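IPT/TIG domain-containing protein (Bacteroides thetaiotaomicron, PDB 3TC9) is of unknown function but probably acts as an auxiliary nutrient-binding protein, with an immunoglobulin-like domain joined to a six-bladed beta-propeller. Local coordinates at residues V70-L82 against N94-K106. Numbering follows the deposited sequence.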
loop_
_atom_site.group_PDB
_atom_site.type_symbol
_atom_site.label_atom_id
_atom_site.label_comp_id
_atom_site.label_asym_id
_atom_site.label_seq_id
_atom_site.Cartn_x
_atom_site.Cartn_y
_atom_site.Cartn_z
ATOM N N VAL B 70 15.474 -27.820 -8.780
ATOM C CA VAL B 70 15.492 -26.521 -8.096
ATOM C C VAL B 70 14.657 -25.543 -8.909
ATOM O O VAL B 70 14.870 -25.428 -10.117
ATOM C CB VAL B 70 16.956 -26.039 -7.874
ATOM C CG1 VAL B 70 17.003 -24.710 -7.111
ATOM C CG2 VAL B 70 17.765 -27.099 -7.128
ATOM N N VAL B 71 13.656 -24.898 -8.261
ATOM C CA VAL B 71 12.766 -23.958 -8.949
ATOM C C VAL B 71 13.603 -22.759 -9.454
ATOM O O VAL B 71 14.289 -22.118 -8.668
ATOM C CB VAL B 71 11.560 -23.529 -8.086
ATOM C CG1 VAL B 71 10.811 -22.361 -8.726
ATOM C CG2 VAL B 71 10.625 -24.714 -7.875
ATOM N N PRO B 72 13.659 -22.513 -10.776
ATOM C CA PRO B 72 14.494 -21.394 -11.258
ATOM C C PRO B 72 13.777 -20.034 -11.143
ATOM O O PRO B 72 12.577 -19.978 -10.856
ATOM C CB PRO B 72 14.707 -21.761 -12.741
ATOM C CG PRO B 72 13.384 -22.404 -13.122
ATOM C CD PRO B 72 12.944 -23.179 -11.895
ATOM N N ALA B 73 14.511 -18.948 -11.470
ATOM C CA ALA B 73 13.955 -17.607 -11.569
ATOM C C ALA B 73 13.023 -17.537 -12.770
ATOM O O ALA B 73 13.297 -18.199 -13.773
ATOM C CB ALA B 73 15.085 -16.599 -11.742
ATOM N N LYS B 74 11.942 -16.718 -12.686
ATOM C CA LYS B 74 10.964 -16.434 -13.741
ATOM C C LYS B 74 10.013 -17.621 -14.029
ATOM O O LYS B 74 9.335 -17.640 -15.068
ATOM C CB LYS B 74 11.684 -15.978 -15.027
ATOM C CG LYS B 74 12.545 -14.744 -14.842
ATOM C CD LYS B 74 13.526 -14.567 -15.991
ATOM C CE LYS B 74 14.118 -13.168 -16.028
ATOM N NZ LYS B 74 15.153 -12.934 -14.975
ATOM N N ALA B 75 9.896 -18.572 -13.080
ATOM C CA ALA B 75 9.034 -19.752 -13.215
ATOM C C ALA B 75 7.598 -19.455 -12.727
ATOM O O ALA B 75 6.903 -20.374 -12.288
ATOM C CB ALA B 75 9.642 -20.908 -12.423
ATOM N N TYR B 76 7.141 -18.189 -12.877
ATOM C CA TYR B 76 5.891 -17.599 -12.373
ATOM C C TYR B 76 4.626 -18.428 -12.646
ATOM O O TYR B 76 3.835 -18.582 -11.713
ATOM C CB TYR B 76 5.684 -16.136 -12.871
ATOM C CG TYR B 76 6.890 -15.229 -12.692
ATOM C CD1 TYR B 76 7.685 -15.306 -11.551
ATOM C CD2 TYR B 76 7.213 -14.264 -13.644
ATOM C CE1 TYR B 76 8.825 -14.514 -11.404
ATOM C CE2 TYR B 76 8.357 -13.469 -13.514
ATOM C CZ TYR B 76 9.146 -13.584 -12.379
ATOM O OH TYR B 76 10.272 -12.818 -12.227
ATOM N N ASP B 77 4.441 -18.974 -13.870
ATOM C CA ASP B 77 3.257 -19.786 -14.220
ATOM C C ASP B 77 3.150 -21.093 -13.416
ATOM O O ASP B 77 2.049 -21.620 -13.262
ATOM C CB ASP B 77 3.237 -20.129 -15.728
ATOM C CG ASP B 77 3.296 -18.922 -16.651
ATOM O OD1 ASP B 77 2.724 -17.857 -16.287
ATOM O OD2 ASP B 77 3.891 -19.042 -17.750
ATOM N N GLY B 78 4.282 -21.627 -12.967
ATOM C CA GLY B 78 4.307 -22.852 -12.184
ATOM C C GLY B 78 3.922 -24.133 -12.907
ATOM O O GLY B 78 3.835 -25.172 -12.259
ATOM N N ASP B 79 3.673 -24.094 -14.245
ATOM C CA ASP B 79 3.355 -25.318 -15.007
ATOM C C ASP B 79 4.631 -26.164 -15.113
ATOM O O ASP B 79 5.683 -25.633 -15.449
ATOM C CB ASP B 79 2.720 -25.032 -16.391
ATOM C CG ASP B 79 3.577 -24.278 -17.392
ATOM O OD1 ASP B 79 3.853 -23.068 -17.151
ATOM O OD2 ASP B 79 3.920 -24.872 -18.455
ATOM N N ILE B 80 4.550 -27.443 -14.736
ATOM C CA ILE B 80 5.685 -28.373 -14.699
ATOM C C ILE B 80 5.645 -29.389 -15.852
ATOM O O ILE B 80 4.708 -30.193 -15.954
ATOM C CB ILE B 80 5.776 -29.109 -13.322
ATOM C CG1 ILE B 80 5.912 -28.110 -12.163
ATOM C CG2 ILE B 80 6.920 -30.141 -13.311
ATOM C CD1 ILE B 80 5.452 -28.608 -10.922
ATOM N N LYS B 81 6.711 -29.375 -16.673
ATOM C CA LYS B 81 6.922 -30.301 -17.785
ATOM C C LYS B 81 8.185 -31.094 -17.528
ATOM O O LYS B 81 9.122 -30.566 -16.943
ATOM C CB LYS B 81 7.028 -29.551 -19.123
ATOM C CG LYS B 81 5.761 -28.792 -19.521
ATOM C CD LYS B 81 5.931 -28.211 -20.909
ATOM C CE LYS B 81 4.774 -27.338 -21.334
ATOM N NZ LYS B 81 3.521 -28.102 -21.556
ATOM N N LEU B 82 8.192 -32.366 -17.906
ATOM C CA LEU B 82 9.354 -33.252 -17.772
ATOM C C LEU B 82 9.572 -34.015 -19.096
ATOM O O LEU B 82 8.619 -34.535 -19.682
ATOM C CB LEU B 82 9.192 -34.239 -16.592
ATOM C CG LEU B 82 10.332 -35.247 -16.346
ATOM C CD1 LEU B 82 10.364 -35.661 -14.915
ATOM C CD2 LEU B 82 10.160 -36.511 -17.182
ATOM N N ASN B 94 7.809 -37.477 -23.081
ATOM C CA ASN B 94 7.287 -36.256 -22.503
ATOM C C ASN B 94 6.096 -36.486 -21.548
ATOM O O ASN B 94 5.184 -37.273 -21.847
ATOM C CB ASN B 94 6.830 -35.337 -23.635
ATOM C CG ASN B 94 7.949 -34.657 -24.369
ATOM O OD1 ASN B 94 8.318 -33.529 -24.063
ATOM N ND2 ASN B 94 8.464 -35.297 -25.401
ATOM N N THR B 95 6.076 -35.731 -20.433
ATOM C CA THR B 95 4.962 -35.747 -19.487
ATOM C C THR B 95 4.778 -34.341 -18.894
ATOM O O THR B 95 5.575 -33.439 -19.144
ATOM C CB THR B 95 5.115 -36.871 -18.413
ATOM O OG1 THR B 95 3.888 -37.019 -17.707
ATOM C CG2 THR B 95 6.219 -36.604 -17.416
ATOM N N GLU B 96 3.698 -34.159 -18.162
ATOM C CA GLU B 96 3.339 -32.896 -17.537
ATOM C C GLU B 96 2.641 -33.171 -16.208
ATOM O O GLU B 96 1.958 -34.199 -16.065
ATOM C CB GLU B 96 2.403 -32.142 -18.503
ATOM C CG GLU B 96 2.401 -30.630 -18.337
ATOM C CD GLU B 96 1.624 -29.845 -19.381
ATOM O OE1 GLU B 96 1.493 -30.319 -20.540
ATOM O OE2 GLU B 96 1.187 -28.720 -19.039
ATOM N N ALA B 97 2.796 -32.265 -15.241
ATOM C CA ALA B 97 2.102 -32.371 -13.955
ATOM C C ALA B 97 0.658 -31.852 -14.099
ATOM O O ALA B 97 0.415 -30.961 -14.920
ATOM C CB ALA B 97 2.845 -31.579 -12.897
ATOM N N ASN B 98 -0.300 -32.399 -13.318
ATOM C CA ASN B 98 -1.692 -31.934 -13.389
ATOM C C ASN B 98 -1.916 -30.599 -12.679
ATOM O O ASN B 98 -2.825 -29.850 -13.030
ATOM C CB ASN B 98 -2.646 -32.951 -12.792
ATOM C CG ASN B 98 -2.826 -34.159 -13.635
ATOM O OD1 ASN B 98 -2.597 -35.277 -13.175
ATOM N ND2 ASN B 98 -3.225 -33.955 -14.885
ATOM N N GLU B 99 -1.128 -30.338 -11.648
ATOM C CA GLU B 99 -1.228 -29.117 -10.860
ATOM C C GLU B 99 -0.059 -28.189 -11.152
ATOM O O GLU B 99 1.037 -28.629 -11.485
ATOM C CB GLU B 99 -1.251 -29.448 -9.362
ATOM C CG GLU B 99 -2.549 -30.017 -8.846
ATOM C CD GLU B 99 -2.705 -29.843 -7.352
ATOM O OE1 GLU B 99 -2.216 -30.724 -6.612
ATOM O OE2 GLU B 99 -3.282 -28.820 -6.919
ATOM N N LYS B 100 -0.289 -26.907 -10.996
ATOM C CA LYS B 100 0.725 -25.872 -11.157
ATOM C C LYS B 100 1.364 -25.568 -9.806
ATOM O O LYS B 100 0.678 -25.619 -8.785
ATOM C CB LYS B 100 0.085 -24.596 -11.739
ATOM C CG LYS B 100 -0.342 -24.712 -13.190
ATOM C CD LYS B 100 -0.913 -23.371 -13.671
ATOM C CE LYS B 100 -1.327 -23.394 -15.131
ATOM N NZ LYS B 100 -0.228 -22.966 -16.048
ATOM N N PHE B 101 2.672 -25.269 -9.795
ATOM C CA PHE B 101 3.411 -24.859 -8.597
ATOM C C PHE B 101 3.055 -23.376 -8.294
ATOM O O PHE B 101 2.948 -22.571 -9.229
ATOM C CB PHE B 101 4.923 -25.055 -8.829
ATOM C CG PHE B 101 5.839 -24.461 -7.791
ATOM C CD1 PHE B 101 6.104 -25.135 -6.605
ATOM C CD2 PHE B 101 6.441 -23.221 -7.998
ATOM C CE1 PHE B 101 6.950 -24.573 -5.638
ATOM C CE2 PHE B 101 7.302 -22.676 -7.048
ATOM C CZ PHE B 101 7.551 -23.357 -5.884
ATOM N N VAL B 102 2.885 -23.020 -7.011
ATOM C CA VAL B 102 2.495 -21.647 -6.647
ATOM C C VAL B 102 3.750 -20.851 -6.287
ATOM O O VAL B 102 4.404 -21.100 -5.277
ATOM C CB VAL B 102 1.369 -21.612 -5.565
ATOM C CG1 VAL B 102 0.932 -20.172 -5.252
ATOM C CG2 VAL B 102 0.164 -22.425 -6.040
ATOM N N TYR B 103 4.123 -19.947 -7.192
ATOM C CA TYR B 103 5.339 -19.139 -7.084
ATOM C C TYR B 103 5.040 -17.823 -6.362
ATOM O O TYR B 103 4.103 -17.076 -6.695
ATOM C CB TYR B 103 5.913 -18.848 -8.487
ATOM C CG TYR B 103 7.369 -18.437 -8.548
ATOM C CD1 TYR B 103 7.761 -17.130 -8.257
ATOM C CD2 TYR B 103 8.343 -19.323 -9.010
ATOM C CE1 TYR B 103 9.099 -16.745 -8.330
ATOM C CE2 TYR B 103 9.676 -18.935 -9.126
ATOM C CZ TYR B 103 10.049 -17.645 -8.789
ATOM O OH TYR B 103 11.358 -17.268 -8.938
ATOM N N GLN B 104 5.870 -17.559 -5.383
ATOM C CA GLN B 104 5.847 -16.346 -4.600
ATOM C C GLN B 104 7.127 -15.567 -4.930
ATOM O O GLN B 104 8.224 -16.046 -4.626
ATOM C CB GLN B 104 5.722 -16.689 -3.087
ATOM C CG GLN B 104 5.966 -15.516 -2.105
ATOM C CD GLN B 104 4.925 -14.415 -2.103
ATOM O OE1 GLN B 104 3.712 -14.651 -1.959
ATOM N NE2 GLN B 104 5.379 -13.173 -2.234
ATOM N N LYS B 105 6.987 -14.394 -5.578
ATOM C CA LYS B 105 8.116 -13.530 -5.904
ATOM C C LYS B 105 8.728 -12.887 -4.632
ATOM O O LYS B 105 8.034 -12.614 -3.639
ATOM C CB LYS B 105 7.702 -12.396 -6.853
ATOM C CG LYS B 105 7.284 -12.780 -8.251
ATOM C CD LYS B 105 6.802 -11.521 -8.989
ATOM C CE LYS B 105 6.341 -11.756 -10.410
ATOM N NZ LYS B 105 5.052 -12.501 -10.452
ATOM N N LYS B 106 10.036 -12.609 -4.699
ATOM C CA LYS B 106 10.740 -11.943 -3.612
ATOM C C LYS B 106 11.563 -10.793 -4.186
ATOM O O LYS B 106 11.673 -10.628 -5.397
ATOM C CB LYS B 106 11.607 -12.923 -2.798
ATOM C CG LYS B 106 12.808 -13.484 -3.536
ATOM C CD LYS B 106 13.601 -14.327 -2.583
ATOM C CE LYS B 106 14.936 -14.675 -3.140
ATOM N NZ LYS B 106 15.586 -15.694 -2.282
HETATM O O HOH W 1 2.529 -19.844 -9.482
HETATM O O HOH W 2 2.134 -28.369 -13.955
#
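The Tyr103 ring fills a hollow between Val71, Ala75 and Tyr76, where two turns span residues 72-78. Tyr103 CE2 lies 3.6 Å from Val71 CG1 and also meets Ala75 CB. Tyr76 closes the hollow edge-to-face, its CD1 edge over the Tyr103 face, planes at 81°. Lys105 crosses Tyr76 at about a right angle. Lys105 CE sits over the centre of the Tyr76 ring, and the bend at chi4 (71°) keeps Lys105 NZ over the same face, 4.1 Å from the Tyr76 centroid, a cation-pi contact. The two hydroxyls bond to the C-terminal tail: Tyr103 OH to Glu429, Tyr76 OH to the backbone O of Glu430, the last residue. A leucine in place of Tyr103 would probably leave the Tyr76 edge without its aromatic face and Glu429 without this hydroxyl partner. Val71 CG2 lies over one face of the Phe101 ring, off centre, in a CH-pi contact. Gly78 fits tightly here, where a side chain would run into Phe101 O; Phe101 N bonds Gly78 O at 2.7 Å. A water links Tyr76 O, Phe101 O and Tyr103 N. Further along, Ile80 CB packs on Ala97 CB, and Leu82 pairs with Thr95 in the antiparallel hairpin. The exposed Lys81–Glu96 salt bridge is weak and probably adds little. Ring packing with bonded polar ends is consistent with IPT/TIG loops joined to the chain's end.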